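Local coordinates for protein putative fructosamine-3-kinase (Thermobifida fusca YX, PDB 3F7W) that probably acts as a kinase of the fructosamine kinase family, phosphorylating sugar-amine adducts, although its own substrate is not established, at residues His192-Asp204 with Met225-Val237. Residues are numbered along the deposited sequence; the frame is centred on the assembly and turned at random.
Sequences HGDLWNGNVLWQD and MLALFGLPYLDRV
Leu195 and Leu226 form the tight, buried part of this contact. Leu195 CG lies 3.9 Å from Leu226 CD2, and the two side chains meet at a slant. Val200 CG2 also touches Leu226 CD2, and these two side chains cross at about a right angle. The CD1 branch of Leu231 bridges Val200 and Asn197, 3.8 Å from Asn197 CB. Next to it, Leu231 CG lies at the edge of the buried Trp202 ring, 4.0 Å from Trp202 CZ2. Trp202 CZ2 also comes 3.4 Å from Pro232 O. Leu109 of helix 99-114 and Val209 of strand 206-209 also pack on Leu195.

Residues His192 to Asn199 match the HGDLxxxN catalytic-loop signature of the protein kinase-like fold. Helix 219-229 and the turn after it pack against this loop and strand 200-203. Met225, here selenomethionine, bends at chi2 (64°), and its CE comes to Asp194 OD1 while its CG packs against Trp196 CB.

The looser side holds the partly exposed Trp196, Asn197, Phe229 and Gly230. Asn197 ND2 donates to Gly230 O at 3.1 Å, with an N-H...O angle of 149°. The donor stands above the carbonyl plane, 38° out of it. A water accepts a weak bond from Asn197 N. It is also placed to donate to Met225 O at 2.9 Å and Gly230 O at 2.8 Å. An alanine in place of Asn197 would keep CB against Leu231 but would probably leave Gly230 O without its amide donor. Trp196 CB rests against Phe229 CD2 at 4.0 Å, and the Phe229 ring also meets His266 of helix 251-270.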
ATOM      1  N   HIS A 192       1.483  -4.766   2.222  1.00 25.10           N
ATOM      2  CA  HIS A 192       1.684  -3.767   1.184  1.00 26.69           C
ATOM      3  C   HIS A 192       1.281  -2.340   1.679  1.00 25.89           C
ATOM      4  O   HIS A 192       2.001  -1.366   1.453  1.00 23.89           O
ATOM      5  CB  HIS A 192       0.905  -4.192  -0.065  1.00 26.44           C
ATOM      6  CG  HIS A 192       0.983  -3.221  -1.192  1.00 25.89           C
ATOM      7  ND1 HIS A 192       0.192  -2.094  -1.246  1.00 25.34           N
ATOM      8  CD2 HIS A 192       1.730  -3.218  -2.323  1.00 26.51           C
ATOM      9  CE1 HIS A 192       0.467  -1.425  -2.355  1.00 29.97           C
ATOM     10  NE2 HIS A 192       1.398  -2.086  -3.025  1.00 24.48           N
ATOM     11  N   GLY A 193       0.122  -2.233   2.311  1.00 25.53           N
ATOM     12  CA  GLY A 193      -0.341  -1.002   2.947  1.00 26.43           C
ATOM     13  C   GLY A 193      -1.210  -0.080   2.108  1.00 27.10           C
ATOM     14  O   GLY A 193      -1.799   0.849   2.647  1.00 27.96           O
ATOM     15  N   ASP A 194      -1.269  -0.309   0.801  1.00 26.93           N
ATOM     16  CA  ASP A 194      -2.135   0.439  -0.114  1.00 27.52           C
ATOM     17  C   ASP A 194      -2.596  -0.436  -1.283  1.00 24.49           C
ATOM     18  O   ASP A 194      -2.502  -0.054  -2.478  1.00 25.46           O
ATOM     19  CB  ASP A 194      -1.411   1.688  -0.618  1.00 29.66           C
ATOM     20  CG  ASP A 194      -2.352   2.716  -1.237  1.00 36.50           C
ATOM     21  OD1 ASP A 194      -3.555   2.772  -0.879  1.00 31.59           O
ATOM     22  OD2 ASP A 194      -1.861   3.482  -2.089  1.00 31.95           O
ATOM     23  N   LEU A 195      -3.113  -1.626  -0.949  1.00 24.51           N
ATOM     24  CA  LEU A 195      -3.368  -2.640  -1.945  1.00 25.03           C
ATOM     25  C   LEU A 195      -4.781  -2.562  -2.496  1.00 24.28           C
ATOM     26  O   LEU A 195      -5.626  -3.422  -2.233  1.00 25.71           O
ATOM     27  CB  LEU A 195      -3.074  -4.042  -1.378  1.00 23.38           C
ATOM     28  CG  LEU A 195      -2.902  -5.160  -2.410  1.00 24.24           C
ATOM     29  CD1 LEU A 195      -1.648  -4.891  -3.256  1.00 25.18           C
ATOM     30  CD2 LEU A 195      -2.893  -6.575  -1.713  1.00 25.29           C
ATOM     31  N   TRP A 196      -5.030  -1.541  -3.296  1.00 25.89           N
ATOM     32  CA  TRP A 196      -6.275  -1.453  -4.091  1.00 26.39           C
ATOM     33  C   TRP A 196      -5.958  -1.827  -5.540  1.00 27.90           C
ATOM     34  O   TRP A 196      -4.777  -1.977  -5.909  1.00 27.34           O
ATOM     35  CB  TRP A 196      -6.932  -0.065  -3.958  1.00 26.71           C
ATOM     36  CG  TRP A 196      -6.142   1.024  -4.610  1.00 26.12           C
ATOM     37  CD1 TRP A 196      -5.016   1.602  -4.149  1.00 27.65           C
ATOM     38  CD2 TRP A 196      -6.431   1.631  -5.871  1.00 30.10           C
ATOM     39  NE1 TRP A 196      -4.574   2.564  -5.045  1.00 29.79           N
ATOM     40  CE2 TRP A 196      -5.435   2.597  -6.110  1.00 28.73           C
ATOM     41  CE3 TRP A 196      -7.461   1.477  -6.803  1.00 27.13           C
ATOM     42  CZ2 TRP A 196      -5.413   3.373  -7.271  1.00 30.05           C
ATOM     43  CZ3 TRP A 196      -7.441   2.249  -7.947  1.00 30.61           C
ATOM     44  CH2 TRP A 196      -6.435   3.194  -8.166  1.00 28.75           C
ATOM     45  N   ASN A 197      -7.002  -1.989  -6.361  1.00 25.92           N
ATOM     46  CA  ASN A 197      -6.854  -2.628  -7.678  1.00 25.80           C
ATOM     47  C   ASN A 197      -5.841  -1.935  -8.613  1.00 26.37           C
ATOM     48  O   ASN A 197      -5.173  -2.597  -9.409  1.00 29.46           O
ATOM     49  CB  ASN A 197      -8.216  -2.790  -8.395  1.00 23.31           C
ATOM     50  CG  ASN A 197      -8.922  -1.460  -8.616  1.00 27.30           C
ATOM     51  OD1 ASN A 197      -8.537  -0.686  -9.507  1.00 26.56           O
ATOM     52  ND2 ASN A 197      -9.943  -1.182  -7.820  1.00 24.97           N
ATOM     53  N   GLY A 198      -5.697  -0.627  -8.460  1.00 26.42           N
ATOM     54  CA  GLY A 198      -4.785   0.157  -9.292  1.00 27.82           C
ATOM     55  C   GLY A 198      -3.321  -0.084  -8.952  1.00 27.86           C
ATOM     56  O   GLY A 198      -2.435   0.297  -9.711  1.00 27.02           O
ATOM     57  N   ASN A 199      -3.074  -0.712  -7.816  1.00 26.69           N
ATOM     58  CA  ASN A 199      -1.714  -1.093  -7.415  1.00 26.95           C
ATOM     59  C   ASN A 199      -1.431  -2.580  -7.629  1.00 25.33           C
ATOM     60  O   ASN A 199      -0.444  -3.104  -7.130  1.00 25.75           O
ATOM     61  CB  ASN A 199      -1.458  -0.656  -5.966  1.00 26.85           C
ATOM     62  CG  ASN A 199      -1.206   0.839  -5.833  1.00 28.45           C
ATOM     63  OD1 ASN A 199      -0.809   1.508  -6.805  1.00 30.06           O
ATOM     64  ND2 ASN A 199      -1.462   1.385  -4.622  1.00 26.88           N
ATOM     65  N   VAL A 200      -2.332  -3.247  -8.340  1.00 23.93           N
ATOM     66  CA  VAL A 200      -2.197  -4.647  -8.777  1.00 25.32           C
ATOM     67  C   VAL A 200      -2.100  -4.659 -10.299  1.00 29.58           C
ATOM     68  O   VAL A 200      -3.040  -4.261 -11.017  1.00 29.39           O
ATOM     69  CB  VAL A 200      -3.377  -5.514  -8.263  1.00 25.18           C
ATOM     70  CG1 VAL A 200      -3.238  -6.983  -8.697  1.00 27.32           C
ATOM     71  CG2 VAL A 200      -3.461  -5.375  -6.734  1.00 26.92           C
ATOM     72  N   LEU A 201      -0.938  -5.065 -10.784  1.00 26.27           N
ATOM     73  CA  LEU A 201      -0.669  -5.182 -12.206  1.00 27.12           C
ATOM     74  C   LEU A 201      -0.678  -6.652 -12.583  1.00 27.90           C
ATOM     75  O   LEU A 201       0.202  -7.428 -12.195  1.00 26.51           O
ATOM     76  CB  LEU A 201       0.678  -4.565 -12.567  1.00 26.12           C
ATOM     77  CG  LEU A 201       0.862  -3.093 -12.192  1.00 30.49           C
ATOM     78  CD1 LEU A 201       2.138  -2.573 -12.822  1.00 33.82           C
ATOM     79  CD2 LEU A 201      -0.325  -2.256 -12.615  1.00 36.11           C
ATOM     80  N   TRP A 202      -1.700  -7.030 -13.328  1.00 27.30           N
ATOM     81  CA  TRP A 202      -1.897  -8.423 -13.680  1.00 26.17           C
ATOM     82  C   TRP A 202      -0.852  -8.916 -14.693  1.00 27.88           C
ATOM     83  O   TRP A 202      -0.395  -8.167 -15.585  1.00 29.60           O
ATOM     84  CB  TRP A 202      -3.324  -8.639 -14.174  1.00 29.46           C
ATOM     85  CG  TRP A 202      -4.326  -8.447 -13.105  1.00 26.23           C
ATOM     86  CD1 TRP A 202      -4.887  -7.272 -12.708  1.00 31.29           C
ATOM     87  CD2 TRP A 202      -4.886  -9.460 -12.276  1.00 25.43           C
ATOM     88  NE1 TRP A 202      -5.776  -7.494 -11.684  1.00 28.73           N
ATOM     89  CE2 TRP A 202      -5.792  -8.831 -11.399  1.00 30.81           C
ATOM     90  CE3 TRP A 202      -4.717 -10.842 -12.197  1.00 29.60           C
ATOM     91  CZ2 TRP A 202      -6.526  -9.533 -10.451  1.00 31.37           C
ATOM     92  CZ3 TRP A 202      -5.450 -11.548 -11.244  1.00 35.31           C
ATOM     93  CH2 TRP A 202      -6.349 -10.887 -10.388  1.00 33.98           C
ATOM     94  N   GLN A 203      -0.474 -10.174 -14.499  1.00 27.93           N
ATOM     95  CA  GLN A 203       0.458 -10.909 -15.341  1.00 28.99           C
ATOM     96  C   GLN A 203      -0.222 -12.216 -15.740  1.00 29.08           C
ATOM     97  O   GLN A 203      -1.313 -12.514 -15.265  1.00 28.16           O
ATOM     98  CB  GLN A 203       1.723 -11.201 -14.537  1.00 30.17           C
ATOM     99  CG  GLN A 203       2.467  -9.929 -14.075  1.00 32.94           C
ATOM    100  CD  GLN A 203       3.136  -9.215 -15.220  1.00 34.67           C
ATOM    101  OE1 GLN A 203       4.329  -9.381 -15.428  1.00 34.90           O
ATOM    102  NE2 GLN A 203       2.375  -8.424 -15.978  1.00 31.93           N
ATOM    103  N   ASP A 204       0.405 -12.980 -16.629  1.00 29.22           N
ATOM    104  CA  ASP A 204      -0.143 -14.278 -17.021  1.00 29.97           C
ATOM    105  C   ASP A 204      -0.140 -15.276 -15.876  1.00 30.96           C
ATOM    106  O   ASP A 204      -0.986 -16.168 -15.827  1.00 32.87           O
ATOM    107  CB  ASP A 204       0.671 -14.861 -18.184  1.00 30.93           C
ATOM    108  CG  ASP A 204       0.539 -14.044 -19.464  1.00 38.60           C
ATOM    109  OD1 ASP A 204      -0.566 -13.519 -19.746  1.00 41.24           O
ATOM    110  OD2 ASP A 204       1.563 -13.924 -20.170  1.00 47.94           O
HETATM  111  N   MSE A 225      -8.525  -3.899   1.620  1.00 25.06           N
HETATM  112  CA  MSE A 225      -8.301  -2.861   0.613  1.00 26.50           C
HETATM  113  C   MSE A 225      -8.649  -3.382  -0.772  1.00 23.96           C
HETATM  114  O   MSE A 225      -9.203  -2.643  -1.590  1.00 26.24           O
HETATM  115  CB  MSE A 225      -6.858  -2.331   0.651  1.00 25.84           C
HETATM  116  CG  MSE A 225      -6.589  -1.178  -0.245  1.00 24.90           C
HETATM  117 SE   MSE A 225      -7.657   0.377   0.341  0.75 24.66          SE
HETATM  118  CE  MSE A 225      -6.591   1.885  -0.413  1.00 25.56           C
ATOM    119  N   LEU A 226      -8.314  -4.642  -1.044  1.00 25.40           N
ATOM    120  CA  LEU A 226      -8.741  -5.276  -2.311  1.00 25.76           C
ATOM    121  C   LEU A 226     -10.268  -5.242  -2.439  1.00 25.77           C
ATOM    122  O   LEU A 226     -10.818  -4.944  -3.501  1.00 25.35           O
ATOM    123  CB  LEU A 226      -8.212  -6.707  -2.421  1.00 25.98           C
ATOM    124  CG  LEU A 226      -6.698  -6.836  -2.625  1.00 25.52           C
ATOM    125  CD1 LEU A 226      -6.317  -8.333  -2.510  1.00 27.38           C
ATOM    126  CD2 LEU A 226      -6.279  -6.205  -3.988  1.00 23.35           C
ATOM    127  N   ALA A 227     -10.953  -5.498  -1.329  1.00 23.50           N
ATOM    128  CA  ALA A 227     -12.384  -5.500  -1.302  1.00 24.52           C
ATOM    129  C   ALA A 227     -12.958  -4.081  -1.430  1.00 25.07           C
ATOM    130  O   ALA A 227     -13.943  -3.896  -2.113  1.00 26.32           O
ATOM    131  CB  ALA A 227     -12.899  -6.206  -0.001  1.00 24.63           C
ATOM    132  N   LEU A 228     -12.336  -3.096  -0.789  1.00 23.36           N
ATOM    133  CA  LEU A 228     -12.916  -1.762  -0.706  1.00 25.50           C
ATOM    134  C   LEU A 228     -13.220  -1.169  -2.089  1.00 25.14           C
ATOM    135  O   LEU A 228     -14.317  -0.664  -2.328  1.00 26.88           O
ATOM    136  CB  LEU A 228     -12.003  -0.855   0.081  1.00 24.63           C
ATOM    137  CG  LEU A 228     -12.442   0.597   0.319  1.00 23.93           C
ATOM    138  CD1 LEU A 228     -13.793   0.633   0.969  1.00 24.41           C
ATOM    139  CD2 LEU A 228     -11.428   1.302   1.209  1.00 24.79           C
ATOM    140  N   PHE A 229     -12.246  -1.198  -2.989  1.00 24.35           N
ATOM    141  CA  PHE A 229     -12.454  -0.675  -4.353  1.00 26.00           C
ATOM    142  C   PHE A 229     -12.605  -1.795  -5.376  1.00 26.83           C
ATOM    143  O   PHE A 229     -12.731  -1.556  -6.581  1.00 29.17           O
ATOM    144  CB  PHE A 229     -11.340   0.292  -4.730  1.00 28.60           C
ATOM    145  CG  PHE A 229     -11.261   1.457  -3.794  1.00 29.43           C
ATOM    146  CD1 PHE A 229     -12.087   2.550  -3.966  1.00 36.72           C
ATOM    147  CD2 PHE A 229     -10.414   1.416  -2.699  1.00 29.95           C
ATOM    148  CE1 PHE A 229     -12.055   3.600  -3.059  1.00 32.80           C
ATOM    149  CE2 PHE A 229     -10.363   2.466  -1.801  1.00 33.97           C
ATOM    150  CZ  PHE A 229     -11.209   3.562  -1.994  1.00 30.29           C
ATOM    151  N   GLY A 230     -12.635  -3.020  -4.881  1.00 24.11           N
ATOM    152  CA  GLY A 230     -12.909  -4.186  -5.720  1.00 23.71           C
ATOM    153  C   GLY A 230     -11.649  -4.630  -6.453  1.00 24.52           C
ATOM    154  O   GLY A 230     -10.668  -3.892  -6.528  1.00 24.80           O
ATOM    155  N   LEU A 231     -11.705  -5.842  -7.006  1.00 25.52           N
ATOM    156  CA  LEU A 231     -10.587  -6.417  -7.750  1.00 25.77           C
ATOM    157  C   LEU A 231     -11.142  -7.456  -8.685  1.00 26.22           C
ATOM    158  O   LEU A 231     -12.032  -8.205  -8.281  1.00 26.37           O
ATOM    159  CB  LEU A 231      -9.620  -7.120  -6.808  1.00 26.57           C
ATOM    160  CG  LEU A 231      -8.306  -7.632  -7.416  1.00 26.59           C
ATOM    161  CD1 LEU A 231      -7.328  -6.461  -7.663  1.00 27.91           C
ATOM    162  CD2 LEU A 231      -7.676  -8.733  -6.542  1.00 26.09           C
ATOM    163  N   PRO A 232     -10.603  -7.542  -9.910  1.00 26.32           N
ATOM    164  CA  PRO A 232     -10.997  -8.667 -10.758  1.00 28.03           C
ATOM    165  C   PRO A 232     -10.736  -9.970 -10.046  1.00 26.21           C
ATOM    166  O   PRO A 232      -9.678 -10.124  -9.425  1.00 24.84           O
ATOM    167  CB  PRO A 232     -10.100  -8.503 -11.985  1.00 31.28           C
ATOM    168  CG  PRO A 232      -9.815  -6.988 -12.024  1.00 30.19           C
ATOM    169  CD  PRO A 232      -9.636  -6.647 -10.575  1.00 28.56           C
ATOM    170  N   TYR A 233     -11.697 -10.901 -10.112  1.00 26.43           N
ATOM    171  CA  TYR A 233     -11.532 -12.237  -9.529  1.00 28.60           C
ATOM    172  C   TYR A 233     -11.179 -12.214  -8.029  1.00 28.34           C
ATOM    173  O   TYR A 233     -10.452 -13.079  -7.551  1.00 28.29           O
ATOM    174  CB  TYR A 233     -10.488 -13.058 -10.333  1.00 29.23           C
ATOM    175  CG  TYR A 233     -10.866 -13.180 -11.785  1.00 25.37           C
ATOM    176  CD1 TYR A 233     -11.990 -13.932 -12.179  1.00 32.34           C
ATOM    177  CD2 TYR A 233     -10.163 -12.496 -12.773  1.00 27.03           C
ATOM    178  CE1 TYR A 233     -12.354 -14.016 -13.498  1.00 33.82           C
ATOM    179  CE2 TYR A 233     -10.531 -12.565 -14.093  1.00 33.85           C
ATOM    180  CZ  TYR A 233     -11.633 -13.316 -14.459  1.00 33.13           C
ATOM    181  OH  TYR A 233     -11.995 -13.401 -15.787  1.00 33.05           O
ATOM    182  N   LEU A 234     -11.711 -11.227  -7.304  1.00 28.33           N
ATOM    183  CA  LEU A 234     -11.454 -11.098  -5.869  1.00 28.78           C
ATOM    184  C   LEU A 234     -11.666 -12.387  -5.107  1.00 29.01           C
ATOM    185  O   LEU A 234     -10.801 -12.779  -4.340  1.00 29.31           O
ATOM    186  CB  LEU A 234     -12.328 -10.020  -5.240  1.00 30.97           C
ATOM    187  CG  LEU A 234     -12.110  -9.791  -3.744  1.00 31.80           C
ATOM    188  CD1 LEU A 234     -10.650  -9.377  -3.409  1.00 27.32           C
ATOM    189  CD2 LEU A 234     -13.097  -8.745  -3.242  1.00 33.24           C
ATOM    190  N   ASP A 235     -12.801 -13.062  -5.312  1.00 28.14           N
ATOM    191  CA  ASP A 235     -13.070 -14.279  -4.552  1.00 28.20           C
ATOM    192  C   ASP A 235     -12.069 -15.398  -4.846  1.00 28.17           C
ATOM    193  O   ASP A 235     -11.699 -16.145  -3.940  1.00 26.63           O
ATOM    194  CB  ASP A 235     -14.495 -14.774  -4.801  1.00 31.30           C
ATOM    195  CG  ASP A 235     -15.535 -13.903  -4.138  1.00 35.16           C
ATOM    196  OD1 ASP A 235     -15.199 -13.260  -3.136  1.00 38.79           O
ATOM    197  OD2 ASP A 235     -16.687 -13.884  -4.618  1.00 42.28           O
ATOM    198  N   ARG A 236     -11.624 -15.518  -6.096  1.00 27.97           N
ATOM    199  CA  ARG A 236     -10.581 -16.498  -6.418  1.00 27.99           C
ATOM    200  C   ARG A 236      -9.256 -16.187  -5.733  1.00 27.19           C
ATOM    201  O   ARG A 236      -8.565 -17.103  -5.296  1.00 26.43           O
ATOM    202  CB  ARG A 236     -10.329 -16.603  -7.904  1.00 28.99           C
ATOM    203  CG  ARG A 236     -11.378 -17.406  -8.638  1.00 35.08           C
ATOM    204  CD  ARG A 236     -10.952 -17.662 -10.071  1.00 43.67           C
ATOM    205  NE  ARG A 236     -11.828 -18.616 -10.764  1.00 47.38           N
ATOM    206  CZ  ARG A 236     -13.028 -18.326 -11.263  1.00 48.31           C
ATOM    207  NH1 ARG A 236     -13.553 -17.109 -11.136  1.00 49.89           N
ATOM    208  NH2 ARG A 236     -13.720 -19.270 -11.893  1.00 53.15           N
ATOM    209  N   VAL A 237      -8.906 -14.906  -5.645  1.00 27.20           N
ATOM    210  CA  VAL A 237      -7.679 -14.499  -4.950  1.00 27.67           C
ATOM    211  C   VAL A 237      -7.817 -14.869  -3.486  1.00 28.02           C
ATOM    212  O   VAL A 237      -6.931 -15.492  -2.942  1.00 25.64           O
ATOM    213  CB  VAL A 237      -7.376 -12.991  -5.085  1.00 28.01           C
ATOM    214  CG1 VAL A 237      -6.156 -12.564  -4.181  1.00 24.75           C
ATOM    215  CG2 VAL A 237      -7.165 -12.613  -6.594  1.00 25.82           C
TER
HETATM  216  O   HOH W   1      -9.310  -2.490  -4.514  1.00 21.46           O